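Local structure of beta-N-acetylglucosaminidase-like protein Glycoside hydrolase family 20 (Flavobacterium johnsoniae, 6YHH) at residues V177-L182 and M364-I369; D232-G237 and E343-F348; G315-G320 and H381-P386; Q394-A399 and Y404-S409. The protein probably removes terminal N-acetylhexosamine units from chitin-derived oligosaccharides as a family 20 beta-N-acetylhexosaminidase in bacterial chitin degradation. One frame throughout, in Å; residues are numbered along the deposited sequence.

In the fold
All four contacts fall inside the catalytic domain, a TIM-type barrel, their centres within about 19 Å of one another. Contact 1 spans the barrel interior from strand 177-184 to strand 362-366, and contact 2, nested inside the chain loop it closes, fastens the loop after strand 226-230 to helix 341-358. Contact 3, whose segments alternate with theirs along the chain, lies about 11 Å from each, centre to centre, and holds Glu317, the predicted proton donor. Strands 362-366, 379-382 and 406-408 are consecutive neighbours in the sheet, linking contacts 1, 3 and 4. Contact 4, last in the chain, lies within a beta-alpha-beta unit and away from the probable active site around which the first three gather.

Contact 1 (V177-L182 and M364-I369); sequences VFHWHL and MGWEEI
The backbones of strand 177-181 and strand 364-366 stay well apart, 11.1 Å between His179 CA and Met364 CA at their nearest, and no hydrogen bond joins the two segments, so His179 and Trp366 bridge them with their side chains alone. The two side chains reach out to meet each other. His179, its CG anti to the backbone N (chi1 165°), sends CE1 to the benzo part of the indole, 3.9 Å from Trp366 CZ2 and 4.1 Å from Trp366 CH2. Trp366 CZ2 lies at the edge of the imidazole, near its plane. The rings meet obliquely, planes at 36° and centroids 5.9 Å apart.

Polar partners fix both rings. His179 ND1 is hydrogen-bonded to Glu447 and NE2 to Glu230, one carboxylate on either nitrogen, which probably resists rotation of the imidazole. Glu230 also takes Trp366 NE1 on its other oxygen, so a single carboxylate links the two rings. Both residues are buried. Side chains that reach inward from separate parallel strands and meet across the middle are characteristic of a TIM-barrel interior, and here the indole lies about 8 Å from the side chain of Glu317, the predicted proton donor of the active site.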
# COMPACT_ATOMS: atom_id res chain seq x y z
N VAL A 177 -11.36 -1.08 -19.71
CA VAL A 177 -11.45 0.38 -19.80
C VAL A 177 -11.25 0.98 -18.40
O VAL A 177 -11.89 0.57 -17.40
CB VAL A 177 -12.76 0.85 -20.37
CG1 VAL A 177 -12.86 2.34 -20.33
CG2 VAL A 177 -13.03 0.31 -21.79
N PHE A 178 -10.37 1.96 -18.37
CA PHE A 178 -10.16 2.76 -17.14
C PHE A 178 -10.48 4.19 -17.48
O PHE A 178 -9.82 4.81 -18.30
CB PHE A 178 -8.75 2.62 -16.71
CG PHE A 178 -8.36 3.47 -15.51
CD1 PHE A 178 -8.77 3.11 -14.22
CD2 PHE A 178 -7.63 4.62 -15.65
CE1 PHE A 178 -8.42 3.87 -13.13
CE2 PHE A 178 -7.29 5.35 -14.50
CZ PHE A 178 -7.66 4.95 -13.28
N HIS A 179 -11.58 4.67 -16.94
CA HIS A 179 -12.05 6.02 -17.18
C HIS A 179 -11.56 6.88 -15.99
O HIS A 179 -11.86 6.66 -14.83
CB HIS A 179 -13.56 5.99 -17.38
CG HIS A 179 -14.29 7.29 -17.31
ND1 HIS A 179 -15.66 7.30 -17.25
CD2 HIS A 179 -13.89 8.60 -17.28
CE1 HIS A 179 -16.09 8.55 -17.13
NE2 HIS A 179 -15.04 9.35 -17.16
N TRP A 180 -10.81 7.92 -16.33
CA TRP A 180 -10.08 8.70 -15.30
C TRP A 180 -10.74 10.09 -15.20
O TRP A 180 -10.64 10.95 -16.10
CB TRP A 180 -8.61 8.79 -15.71
CG TRP A 180 -7.57 8.94 -14.62
CD1 TRP A 180 -7.72 9.05 -13.26
CD2 TRP A 180 -6.14 8.92 -14.86
NE1 TRP A 180 -6.50 9.07 -12.63
CE2 TRP A 180 -5.50 8.98 -13.59
CE3 TRP A 180 -5.38 8.82 -16.01
CZ2 TRP A 180 -4.12 8.96 -13.47
CZ3 TRP A 180 -3.99 8.84 -15.89
CH2 TRP A 180 -3.40 8.89 -14.62
N HIS A 181 -11.47 10.29 -14.11
CA HIS A 181 -12.22 11.53 -13.86
C HIS A 181 -11.28 12.47 -13.14
O HIS A 181 -11.09 12.35 -11.92
CB HIS A 181 -13.53 11.19 -13.08
CG HIS A 181 -14.44 12.37 -12.82
ND1 HIS A 181 -15.45 12.70 -13.69
CD2 HIS A 181 -14.48 13.32 -11.84
CE1 HIS A 181 -16.05 13.79 -13.28
NE2 HIS A 181 -15.51 14.16 -12.14
N LEU A 182 -10.62 13.33 -13.95
CA LEU A 182 -9.42 14.02 -13.58
C LEU A 182 -9.61 15.48 -13.12
O LEU A 182 -8.65 16.12 -12.68
CB LEU A 182 -8.44 13.98 -14.76
CG LEU A 182 -7.76 12.67 -15.06
CD1 LEU A 182 -7.28 12.62 -16.49
CD2 LEU A 182 -6.63 12.59 -14.09
N MET A 364 -17.08 11.93 -25.90
CA MET A 364 -17.99 11.24 -25.01
C MET A 364 -18.45 12.21 -23.95
O MET A 364 -17.71 13.08 -23.54
CB MET A 364 -17.22 10.05 -24.42
CG MET A 364 -18.08 9.18 -23.48
SD MET A 364 -17.29 7.62 -23.15
CE MET A 364 -18.52 6.87 -22.07
N GLY A 365 -19.65 12.01 -23.46
CA GLY A 365 -20.17 12.81 -22.36
C GLY A 365 -21.30 12.16 -21.61
O GLY A 365 -21.98 11.25 -22.12
N TRP A 366 -21.54 12.66 -20.39
CA TRP A 366 -22.69 12.24 -19.60
C TRP A 366 -24.00 12.61 -20.33
O TRP A 366 -24.03 13.53 -21.15
CB TRP A 366 -22.65 12.91 -18.23
CG TRP A 366 -21.40 12.53 -17.43
CD1 TRP A 366 -20.40 13.38 -17.07
CD2 TRP A 366 -21.07 11.24 -16.85
NE1 TRP A 366 -19.42 12.67 -16.43
CE2 TRP A 366 -19.81 11.37 -16.27
CE3 TRP A 366 -21.70 9.97 -16.81
CZ2 TRP A 366 -19.17 10.34 -15.63
CZ3 TRP A 366 -21.08 8.96 -16.14
CH2 TRP A 366 -19.83 9.14 -15.54
N GLU A 367 -25.04 11.84 -20.10
CA GLU A 367 -26.25 11.87 -20.93
C GLU A 367 -26.86 13.25 -21.16
O GLU A 367 -27.58 13.44 -22.17
CB GLU A 367 -27.25 10.89 -20.32
CG GLU A 367 -27.83 11.34 -18.99
CD GLU A 367 -28.78 10.34 -18.43
OE1 GLU A 367 -28.31 9.25 -18.08
OE2 GLU A 367 -30.00 10.68 -18.33
N GLU A 368 -26.67 14.18 -20.24
CA GLU A 368 -27.18 15.55 -20.43
C GLU A 368 -26.80 16.18 -21.73
O GLU A 368 -27.57 17.05 -22.23
CB GLU A 368 -26.89 16.49 -19.28
CG GLU A 368 -27.49 16.02 -17.96
CD GLU A 368 -26.57 15.20 -17.06
OE1 GLU A 368 -25.85 14.31 -17.61
OE2 GLU A 368 -26.61 15.42 -15.79
N ILE A 369 -25.69 15.76 -22.33
CA ILE A 369 -25.26 16.33 -23.59
C ILE A 369 -26.17 16.04 -24.77
O ILE A 369 -26.10 16.72 -25.82
CB ILE A 369 -23.78 16.03 -23.99
CG1 ILE A 369 -23.56 14.56 -24.32
CG2 ILE A 369 -22.83 16.51 -22.86
CD1 ILE A 369 -22.25 14.29 -25.04

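Contact 2 (D232-G237 and E343-F348); sequences DVPGHG and ELQTYF
The ring of Phe348 takes Pro234 over one face and Val233 at its edge, where Val233 CB lies in the ring plane. This is a loop-on-helix contact of the TIM-type barrel: the loop that follows strand 226-230 rests on helix 341-358. Pro234 CB stands 4.2 Å from the centroid of the Phe348 ring and 26° off its normal, a CH-pi contact, while Pro234 CD reaches Phe348 CE2 at 3.7 Å. The two side chains lie antiparallel, alongside one another. Val233 instead runs roughly perpendicular to the phenylalanine, with Val233 CG2 3.8 Å from Phe348 CE2. A cis peptide bond precedes Pro234, whose CB points toward the helix.

One turn earlier on the helix, Gln345 lies against the same proline, its CG 3.8 Å from Pro234 CD. With CG anti to the backbone N (chi1 -167°) and the chain extended beyond it, Gln345 carries its amide past the proline to the carbonyl of Gly315, which receives an N-H from NE2. That bond couples the helix to the loop bearing Glu317, the predicted proton donor. All four touching residues are buried, and one water completes the joint: it accepts from Gln345 NE2 at 3.0 Å and donates to Val233 O at 2.9 Å, with its oxygen in the plane of the Phe348 ring at the edge.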
# COMPACT_ATOMS: atom_id res chain seq x y z
N ASP A 232 -14.36 17.38 -17.13
CA ASP A 232 -15.77 17.60 -17.06
C ASP A 232 -16.14 19.10 -17.18
O ASP A 232 -15.78 19.91 -16.32
CB ASP A 232 -16.24 17.00 -15.70
CG ASP A 232 -17.74 17.00 -15.51
OD1 ASP A 232 -18.45 17.62 -16.29
OD2 ASP A 232 -18.20 16.35 -14.51
N VAL A 233 -16.88 19.43 -18.25
CA VAL A 233 -17.28 20.78 -18.59
C VAL A 233 -18.70 20.78 -19.11
O VAL A 233 -19.13 19.74 -19.72
CB VAL A 233 -16.31 21.40 -19.65
CG1 VAL A 233 -14.98 21.68 -19.03
CG2 VAL A 233 -16.18 20.52 -20.88
N PRO A 234 -19.50 21.83 -18.88
CA PRO A 234 -19.16 23.08 -18.24
C PRO A 234 -19.61 23.25 -16.80
O PRO A 234 -19.22 24.24 -16.15
CB PRO A 234 -19.88 24.14 -19.13
CG PRO A 234 -21.18 23.41 -19.43
CD PRO A 234 -20.78 21.96 -19.63
N GLY A 235 -20.35 22.28 -16.30
CA GLY A 235 -20.77 22.27 -14.89
C GLY A 235 -19.58 21.75 -14.06
O GLY A 235 -18.46 21.52 -14.60
N HIS A 236 -19.76 21.63 -12.74
CA HIS A 236 -18.71 21.10 -11.88
C HIS A 236 -17.45 21.93 -12.11
O HIS A 236 -16.31 21.41 -12.03
CB HIS A 236 -18.46 19.59 -12.21
CG HIS A 236 -19.47 18.66 -11.59
ND1 HIS A 236 -20.72 18.36 -12.11
CD2 HIS A 236 -19.38 17.97 -10.43
CE1 HIS A 236 -21.34 17.54 -11.28
NE2 HIS A 236 -20.55 17.31 -10.26
N GLY A 237 -17.65 23.25 -12.25
CA GLY A 237 -16.56 24.14 -12.67
C GLY A 237 -15.79 24.83 -11.58
O GLY A 237 -14.99 25.71 -11.91
N GLU A 343 -29.97 22.61 -24.70
CA GLU A 343 -29.63 22.94 -26.10
C GLU A 343 -28.37 23.78 -26.17
O GLU A 343 -27.49 23.56 -27.04
CB GLU A 343 -30.79 23.67 -26.82
CG GLU A 343 -31.94 22.71 -27.06
CD GLU A 343 -33.12 23.41 -27.75
OE1 GLU A 343 -33.03 24.59 -28.15
OE2 GLU A 343 -34.05 22.70 -28.07
N LEU A 344 -28.25 24.72 -25.25
CA LEU A 344 -27.05 25.54 -25.24
C LEU A 344 -25.80 24.75 -24.86
O LEU A 344 -24.69 24.94 -25.38
CB LEU A 344 -27.27 26.71 -24.29
CG LEU A 344 -26.08 27.63 -23.96
CD1 LEU A 344 -25.48 28.23 -25.20
CD2 LEU A 344 -26.48 28.72 -22.98
N GLN A 345 -25.98 23.82 -23.92
CA GLN A 345 -24.87 22.97 -23.50
C GLN A 345 -24.46 22.01 -24.62
O GLN A 345 -23.27 21.73 -24.81
CB GLN A 345 -25.20 22.20 -22.23
CG GLN A 345 -23.96 21.57 -21.62
CD GLN A 345 -24.29 20.67 -20.43
OE1 GLN A 345 -25.14 20.98 -19.63
NE2 GLN A 345 -23.61 19.57 -20.34
N THR A 346 -25.42 21.54 -25.41
CA THR A 346 -25.08 20.70 -26.56
C THR A 346 -24.33 21.54 -27.61
O THR A 346 -23.37 21.08 -28.21
CB THR A 346 -26.36 20.13 -27.17
OG1 THR A 346 -26.96 19.20 -26.22
CG2 THR A 346 -26.02 19.36 -28.49
N TYR A 347 -24.79 22.78 -27.84
CA TYR A 347 -24.00 23.69 -28.71
C TYR A 347 -22.53 23.85 -28.26
O TYR A 347 -21.59 23.73 -29.04
CB TYR A 347 -24.67 25.03 -28.73
CG TYR A 347 -23.90 26.07 -29.49
CD1 TYR A 347 -22.96 26.80 -28.87
CD2 TYR A 347 -24.13 26.30 -30.86
CE1 TYR A 347 -22.18 27.72 -29.57
CE2 TYR A 347 -23.38 27.23 -31.56
CZ TYR A 347 -22.41 27.93 -30.90
OH TYR A 347 -21.61 28.91 -31.53
N PHE A 348 -22.37 24.12 -26.95
CA PHE A 348 -21.05 24.23 -26.31
C PHE A 348 -20.25 22.96 -26.55
O PHE A 348 -19.13 23.02 -27.00
CB PHE A 348 -21.27 24.47 -24.79
CG PHE A 348 -20.06 24.28 -23.98
CD1 PHE A 348 -19.06 25.26 -23.89
CD2 PHE A 348 -19.85 23.06 -23.31
CE1 PHE A 348 -17.90 25.05 -23.13
CE2 PHE A 348 -18.70 22.86 -22.54
CZ PHE A 348 -17.73 23.85 -22.46
O HOH W 1 -21.07 19.52 -21.92

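Contact 3 (G315-G320 and H381-P386); sequences GDENEG and HSWRGP
Contact between Glu317, Asp316 and Trp383 is by packing alone, with no hydrogen bond across the segments. The CZ2 and CH2 atoms of the indole do the touching. With CG anti to the carbonyl carbon (chi1 -60°) and the chain extended beyond it, Glu317 brings OE2 to 3.7 Å from Trp383 CH2, and its CG lies 4.0 Å from Trp383 CZ2. The carboxylate is turned 85° from the indole plane. Asp316 adds its methylene, CB at 4.1 Å from Trp383 CZ2. Within its own segment, Trp383 has Arg384 CG over the centre of one face, 3.2 Å above the plane.

Polar bonds leave the contact in other directions. Trp383 NE1 donates to Glu368 OE1, and the other oxygen of that carboxylate accepts from the backbone N of Glu317, so Glu368 probably fixes the indole relative to the backbone of the predicted proton donor. Glu317 OE1 makes a weak hydrogen bond to a bound Tris molecule, probably from the crystallisation liquor, which may mark the substrate pocket. Replacing Trp383 by an alanine would probably leave Glu368 OE1 without its indole mate and open a gap beside Glu317, whose carboxylate could then turn more freely.

In the barrel, residues 315-320 follow strand 310-312 and lead into helix 321-325, while residues 381-386 run off the end of strand 379-382, which lies between strands 362-366 and 406-408.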
# COMPACT_ATOMS: atom_id res chain seq x y z
N GLY A 315 -20.14 16.91 -18.69
CA GLY A 315 -21.40 17.53 -19.04
C GLY A 315 -22.55 17.24 -18.09
O GLY A 315 -23.67 17.56 -18.43
N ASP A 316 -22.28 16.61 -16.94
CA ASP A 316 -23.33 16.31 -15.96
C ASP A 316 -23.68 17.53 -15.10
O ASP A 316 -22.82 18.37 -14.81
CB ASP A 316 -22.95 15.15 -15.04
CG ASP A 316 -21.57 15.35 -14.36
OD1 ASP A 316 -20.65 16.00 -14.92
OD2 ASP A 316 -21.41 14.82 -13.23
N GLU A 317 -24.96 17.62 -14.73
CA GLU A 317 -25.33 18.46 -13.60
C GLU A 317 -24.98 19.93 -13.68
O GLU A 317 -24.74 20.55 -12.66
CB GLU A 317 -24.79 17.87 -12.27
CG GLU A 317 -25.30 16.46 -11.92
CD GLU A 317 -24.72 15.96 -10.60
OE1 GLU A 317 -23.56 16.24 -10.28
OE2 GLU A 317 -25.44 15.22 -9.90
N ASN A 318 -25.17 20.52 -14.87
CA ASN A 318 -25.22 21.97 -14.99
C ASN A 318 -26.66 22.34 -14.58
O ASN A 318 -27.57 22.13 -15.36
CB ASN A 318 -24.91 22.36 -16.41
CG ASN A 318 -25.12 23.86 -16.65
OD1 ASN A 318 -25.27 24.63 -15.73
ND2 ASN A 318 -25.12 24.23 -17.89
N GLU A 319 -26.87 22.86 -13.40
CA GLU A 319 -28.27 23.21 -13.08
C GLU A 319 -28.76 24.53 -13.65
O GLU A 319 -29.94 24.88 -13.60
CB GLU A 319 -28.42 23.20 -11.58
CG GLU A 319 -28.45 21.76 -11.12
CD GLU A 319 -28.64 21.63 -9.62
OE1 GLU A 319 -29.21 20.60 -9.27
OE2 GLU A 319 -28.23 22.54 -8.81
N GLY A 320 -27.85 25.26 -14.27
CA GLY A 320 -28.30 26.26 -15.19
C GLY A 320 -28.62 27.63 -14.53
O GLY A 320 -28.95 28.57 -15.25
N HIS A 381 -23.06 8.71 -22.24
CA HIS A 381 -22.80 7.97 -21.03
C HIS A 381 -24.05 8.05 -20.15
O HIS A 381 -24.34 9.07 -19.54
CB HIS A 381 -21.54 8.53 -20.36
CG HIS A 381 -20.91 7.60 -19.39
ND1 HIS A 381 -19.65 7.84 -18.91
CD2 HIS A 381 -21.35 6.45 -18.81
CE1 HIS A 381 -19.31 6.87 -18.08
NE2 HIS A 381 -20.32 6.02 -17.97
N SER A 382 -24.81 6.94 -20.13
CA SER A 382 -26.06 6.86 -19.42
C SER A 382 -25.85 6.58 -17.93
O SER A 382 -25.37 5.50 -17.56
CB SER A 382 -26.90 5.72 -20.04
OG SER A 382 -28.14 5.55 -19.37
N TRP A 383 -26.30 7.51 -17.10
CA TRP A 383 -26.07 7.47 -15.66
C TRP A 383 -27.26 7.76 -14.75
O TRP A 383 -27.24 7.29 -13.55
CB TRP A 383 -24.93 8.40 -15.29
CG TRP A 383 -25.29 9.85 -15.24
CD1 TRP A 383 -25.24 10.72 -16.25
CD2 TRP A 383 -25.66 10.62 -14.07
NE1 TRP A 383 -25.56 12.00 -15.84
CE2 TRP A 383 -25.82 11.98 -14.50
CE3 TRP A 383 -25.90 10.31 -12.73
CZ2 TRP A 383 -26.20 12.99 -13.63
CZ3 TRP A 383 -26.23 11.33 -11.86
CH2 TRP A 383 -26.44 12.65 -12.33
N ARG A 384 -28.30 8.39 -15.28
CA ARG A 384 -29.45 8.77 -14.46
C ARG A 384 -30.49 7.70 -14.39
O ARG A 384 -30.74 6.97 -15.34
CB ARG A 384 -29.99 10.10 -14.96
CG ARG A 384 -28.95 11.20 -14.89
CD ARG A 384 -29.42 12.47 -15.52
NE ARG A 384 -30.51 12.96 -14.78
CZ ARG A 384 -31.46 13.64 -15.39
NH1 ARG A 384 -31.40 13.80 -16.73
NH2 ARG A 384 -32.46 14.11 -14.66
N GLY A 385 -31.16 7.64 -13.25
CA GLY A 385 -32.13 6.62 -12.96
C GLY A 385 -33.00 7.08 -11.79
O GLY A 385 -33.22 8.27 -11.61
N PRO A 386 -33.47 6.17 -10.97
CA PRO A 386 -34.40 6.59 -9.92
C PRO A 386 -33.90 7.60 -8.90
O PRO A 386 -34.66 8.38 -8.39
CB PRO A 386 -34.81 5.26 -9.24
CG PRO A 386 -33.65 4.32 -9.56
CD PRO A 386 -33.27 4.72 -10.99

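Contact 4 (Q394-A399 and Y404-S409); sequences QSLVDA and YKTVLS
Leu396 and Thr406 meet obliquely as helix 394-399 runs nearly antiparallel to strand 406-408, at 166° with the axes 8.8 Å apart. With CG anti to its backbone N, Leu396 reaches across to the strand, where its CG packs on Thr406 CG2 at 3.7 Å. The CD1 branch continues to Leu408 CB, 3.8 Å away, the two leucines lying nearly perpendicular.

Thr406 divides its two branches between different neighbours. Its methyl takes the place anti to the backbone N and faces Leu396, while OG1, anti to the carbonyl carbon (chi1 -61°), sits 3.3 Å from Ala399 CB. The same hydroxyl donates to Tyr404 O at 3.2 Å, from above the carbonyl plane. A valine in its place would keep apolar bulk toward Leu396 but is likely to leave Tyr404 O without this donor.

Across the last turn of helix 394-401 and the link to the strand, Tyr404 N donates to Ala399 O at 3.0 Å, with an N-H...O angle of 163°. The same oxygen lies in the plane of the Tyr404 ring at its edge, and the phenol OH reaches on to the carbonyl of Leu374. On the helix, Gln394 NE2 bonds Asp398 OD1 one turn later, from above the carboxylate plane.

Strand 379-382, helix 394-401 and strand 406-408 form a beta-alpha-beta crossover, the repeating element of a TIM barrel, with the helix packed outside its parallel strands.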
# COMPACT_ATOMS: atom_id res chain seq x y z
N GLN A 394 -33.41 4.15 -19.00
CA GLN A 394 -34.20 4.76 -20.07
C GLN A 394 -33.36 5.71 -20.94
O GLN A 394 -33.57 5.83 -22.13
CB GLN A 394 -35.39 5.54 -19.49
CG GLN A 394 -36.41 5.99 -20.54
CD GLN A 394 -37.06 4.79 -21.27
OE1 GLN A 394 -37.49 3.82 -20.62
NE2 GLN A 394 -37.04 4.83 -22.58
N SER A 395 -32.39 6.43 -20.37
CA SER A 395 -31.64 7.32 -21.20
C SER A 395 -30.78 6.55 -22.21
O SER A 395 -30.37 7.10 -23.25
CB SER A 395 -30.78 8.27 -20.36
OG SER A 395 -29.95 7.58 -19.43
N LEU A 396 -30.44 5.30 -21.86
CA LEU A 396 -29.67 4.48 -22.75
C LEU A 396 -30.55 4.02 -23.92
O LEU A 396 -30.12 4.06 -25.06
CB LEU A 396 -29.06 3.26 -22.03
CG LEU A 396 -28.39 2.18 -22.84
CD1 LEU A 396 -27.33 1.44 -22.08
CD2 LEU A 396 -29.39 1.13 -23.38
N VAL A 397 -31.73 3.54 -23.56
CA VAL A 397 -32.75 3.13 -24.58
C VAL A 397 -32.99 4.26 -25.53
O VAL A 397 -32.88 4.11 -26.76
CB VAL A 397 -34.05 2.76 -23.92
CG1 VAL A 397 -35.10 2.56 -25.03
CG2 VAL A 397 -33.86 1.47 -23.14
N ASP A 398 -33.25 5.43 -24.99
CA ASP A 398 -33.48 6.62 -25.86
C ASP A 398 -32.30 6.99 -26.76
O ASP A 398 -32.47 7.34 -27.91
CB ASP A 398 -33.92 7.82 -25.03
CG ASP A 398 -35.27 7.60 -24.31
OD1 ASP A 398 -35.95 6.58 -24.56
OD2 ASP A 398 -35.65 8.42 -23.42
N ALA A 399 -31.08 6.93 -26.25
CA ALA A 399 -29.93 7.28 -27.01
C ALA A 399 -29.67 6.28 -28.13
O ALA A 399 -29.38 6.68 -29.25
CB ALA A 399 -28.69 7.33 -26.11
N TYR A 404 -27.10 6.85 -31.22
CA TYR A 404 -25.88 7.13 -30.46
C TYR A 404 -25.36 5.90 -29.74
O TYR A 404 -26.11 5.13 -29.13
CB TYR A 404 -26.14 8.21 -29.41
CG TYR A 404 -26.61 9.51 -29.94
CD1 TYR A 404 -27.95 9.74 -30.18
CD2 TYR A 404 -25.71 10.56 -30.23
CE1 TYR A 404 -28.40 10.94 -30.69
CE2 TYR A 404 -26.16 11.78 -30.69
CZ TYR A 404 -27.50 11.94 -30.95
OH TYR A 404 -27.90 13.17 -31.46
N LYS A 405 -24.06 5.66 -29.86
CA LYS A 405 -23.42 4.61 -29.08
C LYS A 405 -23.43 5.00 -27.62
O LYS A 405 -23.32 6.19 -27.35
CB LYS A 405 -22.01 4.43 -29.50
CG LYS A 405 -21.87 3.98 -30.93
CD LYS A 405 -20.48 3.65 -31.37
CE LYS A 405 -19.54 4.84 -31.43
NZ LYS A 405 -20.11 5.86 -32.38
N THR A 406 -23.65 4.01 -26.76
CA THR A 406 -23.91 4.31 -25.33
C THR A 406 -23.14 3.37 -24.41
O THR A 406 -22.96 2.24 -24.73
CB THR A 406 -25.43 4.24 -25.06
OG1 THR A 406 -26.09 5.24 -25.89
CG2 THR A 406 -25.78 4.63 -23.72
N VAL A 407 -22.81 3.87 -23.23
CA VAL A 407 -22.23 3.08 -22.14
C VAL A 407 -23.10 3.29 -20.93
O VAL A 407 -23.48 4.42 -20.64
CB VAL A 407 -20.77 3.60 -21.82
CG1 VAL A 407 -20.19 2.90 -20.59
CG2 VAL A 407 -19.84 3.37 -22.99
N LEU A 408 -23.44 2.19 -20.24
CA LEU A 408 -24.29 2.22 -19.07
C LEU A 408 -23.42 2.31 -17.80
O LEU A 408 -22.60 1.43 -17.50
CB LEU A 408 -25.18 1.03 -19.00
CG LEU A 408 -26.20 1.13 -17.88
CD1 LEU A 408 -27.16 2.30 -18.03
CD2 LEU A 408 -26.99 -0.14 -17.56
N SER A 409 -23.61 3.38 -17.03
CA SER A 409 -23.16 3.43 -15.61
C SER A 409 -24.27 3.46 -14.57
O SER A 409 -24.01 3.06 -13.42
CB SER A 409 -22.12 4.56 -15.34
OG SER A 409 -20.91 4.19 -15.96